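Local coordinates for ActII protein (Streptomyces coelicolor, PDB 2OPT) that probably binds DNA as a TetR-family transcriptional repressor and forms complexes with actinorhodin and its biosynthetic precursor (S)-DNPA, at residues P72-W75 with K80-C83. Numbering follows the deposited sequence.
Sequences PGRW and KEMC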
ATOM      1  N   PRO A  72     -15.727  26.260  -0.927  1.00 46.17           N
ATOM      2  CA  PRO A  72     -14.839  27.130  -0.141  1.00 47.07           C
ATOM      3  C   PRO A  72     -15.070  26.983   1.366  1.00 48.23           C
ATOM      4  O   PRO A  72     -16.221  26.980   1.857  1.00 48.61           O
ATOM      5  CB  PRO A  72     -15.208  28.520  -0.636  1.00 49.05           C
ATOM      6  CG  PRO A  72     -15.600  28.296  -2.076  1.00 49.66           C
ATOM      7  CD  PRO A  72     -16.372  26.999  -2.038  1.00 47.17           C
ATOM      8  N   GLY A  73     -13.974  26.802   2.093  1.00 48.23           N
ATOM      9  CA  GLY A  73     -14.080  26.626   3.523  1.00 48.90           C
ATOM     10  C   GLY A  73     -14.390  25.248   4.041  1.00 47.90           C
ATOM     11  O   GLY A  73     -14.398  25.059   5.255  1.00 49.87           O
ATOM     12  N   ARG A  74     -14.665  24.280   3.149  1.00 46.37           N
ATOM     13  CA  ARG A  74     -14.856  22.888   3.575  1.00 44.81           C
ATOM     14  C   ARG A  74     -13.828  21.932   3.018  1.00 43.86           C
ATOM     15  O   ARG A  74     -14.125  20.741   2.888  1.00 42.65           O
ATOM     16  CB  ARG A  74     -16.233  22.322   3.177  1.00 44.87           C
ATOM     17  CG  ARG A  74     -17.395  22.895   3.941  1.00 47.40           C
ATOM     18  CD  ARG A  74     -18.513  21.886   4.197  1.00 46.38           C
ATOM     19  NE  ARG A  74     -18.781  20.968   3.091  1.00 48.54           N
ATOM     20  CZ  ARG A  74     -18.697  19.640   3.183  1.00 47.61           C
ATOM     21  NH1 ARG A  74     -18.962  18.908   2.132  1.00 48.08           N
ATOM     22  NH2 ARG A  74     -18.366  19.031   4.323  1.00 47.43           N
ATOM     23  N   TRP A  75     -12.647  22.423   2.664  1.00 40.75           N
ATOM     24  CA  TRP A  75     -11.708  21.580   1.898  1.00 39.56           C
ATOM     25  C   TRP A  75     -11.413  20.251   2.587  1.00 38.65           C
ATOM     26  O   TRP A  75     -11.591  19.185   2.006  1.00 39.37           O
ATOM     27  CB  TRP A  75     -10.417  22.337   1.618  1.00 39.46           C
ATOM     28  CG  TRP A  75      -9.449  21.621   0.711  1.00 39.32           C
ATOM     29  CD1 TRP A  75      -9.490  21.605  -0.639  1.00 39.00           C
ATOM     30  CD2 TRP A  75      -8.284  20.845   1.089  1.00 38.98           C
ATOM     31  NE1 TRP A  75      -8.440  20.861  -1.143  1.00 38.73           N
ATOM     32  CE2 TRP A  75      -7.687  20.380  -0.104  1.00 37.62           C
ATOM     33  CE3 TRP A  75      -7.710  20.473   2.314  1.00 39.45           C
ATOM     34  CZ2 TRP A  75      -6.521  19.583  -0.112  1.00 39.53           C
ATOM     35  CZ3 TRP A  75      -6.589  19.673   2.319  1.00 39.99           C
ATOM     36  CH2 TRP A  75      -5.961  19.262   1.107  1.00 39.20           C
ATOM     37  N   LYS A  80     -11.669  14.165   2.987  1.00 28.76           N
ATOM     38  CA  LYS A  80     -12.197  13.021   3.737  1.00 28.97           C
ATOM     39  C   LYS A  80     -13.344  12.325   3.056  1.00 28.21           C
ATOM     40  O   LYS A  80     -13.319  11.091   2.896  1.00 27.46           O
ATOM     41  CB  LYS A  80     -12.633  13.466   5.129  1.00 29.84           C
ATOM     42  CG  LYS A  80     -11.420  13.859   5.969  1.00 33.15           C
ATOM     43  CD  LYS A  80     -11.807  14.248   7.400  1.00 40.08           C
ATOM     44  CE  LYS A  80     -10.512  14.422   8.220  1.00 39.61           C
ATOM     45  NZ  LYS A  80     -10.919  14.812   9.583  1.00 48.64           N
ATOM     46  N   GLU A  81     -14.355  13.106   2.668  1.00 29.07           N
ATOM     47  CA  GLU A  81     -15.594  12.601   2.040  0.50 29.04           C
ATOM     48  C   GLU A  81     -15.299  11.761   0.811  1.00 29.04           C
ATOM     49  O   GLU A  81     -15.869  10.683   0.609  1.00 26.55           O
ATOM     50  CB  GLU A  81     -16.493  13.764   1.594  0.50 30.43           C
ATOM     51  CG  GLU A  81     -17.580  13.342   0.555  0.50 32.16           C
ATOM     52  CD  GLU A  81     -18.353  14.511  -0.102  0.50 31.36           C
ATOM     53  OE1 GLU A  81     -18.172  15.679   0.281  0.50 27.39           O
ATOM     54  OE2 GLU A  81     -19.177  14.222  -1.001  0.50 36.41           O
ATOM     55  N   MET A  82     -14.440  12.298  -0.050  1.00 28.09           N
ATOM     56  CA  MET A  82     -14.042  11.621  -1.278  1.00 30.19           C
ATOM     57  C   MET A  82     -13.273  10.337  -0.989  1.00 29.15           C
ATOM     58  O   MET A  82     -13.407   9.347  -1.710  1.00 28.94           O
ATOM     59  CB  MET A  82     -13.198  12.557  -2.148  1.00 30.59           C
ATOM     60  CG  MET A  82     -12.248  11.846  -3.095  1.00 34.41           C
ATOM     61  SD  MET A  82     -10.961  12.941  -3.722  1.00 39.88           S
ATOM     62  CE  MET A  82      -9.648  12.631  -2.546  1.00 36.90           C
ATOM     63  N   CYS A  83     -12.467  10.355   0.068  1.00 28.21           N
ATOM     64  CA  CYS A  83     -11.699   9.179   0.465  1.00 26.25           C
ATOM     65  C   CYS A  83     -12.608   8.100   1.042  1.00 26.23           C
ATOM     66  O   CYS A  83     -12.420   6.911   0.785  1.00 26.46           O
ATOM     67  CB  CYS A  83     -10.622   9.560   1.481  1.00 27.48           C
ATOM     68  SG  CYS A  83      -9.202  10.426   0.777  1.00 26.16           S
TER
HETATM   69  O   HOH W   1     -19.339  18.163  -0.400  1.00 34.27           O
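Arg74, at the N-cap position, is where 72-75 runs from a loop into helix 75-92, and Glu81 lies further along the same helix in 80-83; the seven-residue spacing, about two helical turns, leaves 10.4 Å between Arg74 CA and Glu81 CA. The pair is a worked example of an i to i+7 ion pair at the surface of an all-helical TetR-like C-terminal domain. At this spacing opposite charges must reach along the helix to meet, and both chains do. In Arg74, bends at chi2 and chi3 carry the guanidinium along the outside of the helix toward Glu81, which places CG anti to the backbone N (chi1 162°) and runs extended from there. The two side chains cross at about a right angle. The guanidinium and carboxylate planes are tilted by 28°, and Glu81 OE1 lies at the guanidinium edge, near its plane. Even so, Arg74 NH1 and Glu81 OE1 remain 3.8 Å apart, a long salt bridge that should be modest in strength. The stronger partner of Arg74 is Glu71, which forms a salt bridge with NE. Neighbouring side chains pack against other helices: Trp75 NE1 hydrogen-bonds to Leu120 O, and Cys83 touches Leu205 of helix 197-219. Glu81 was modelled in two conformers, so the pairing may hold in only one; crystal neighbours touching both residues may also influence it. In this conformer a water in the guanidinium plane spans the gap, accepting a weak 2.7 Å hydrogen bond from Arg74 NH1 and donating to Glu81 OE1 at 2.8 Å.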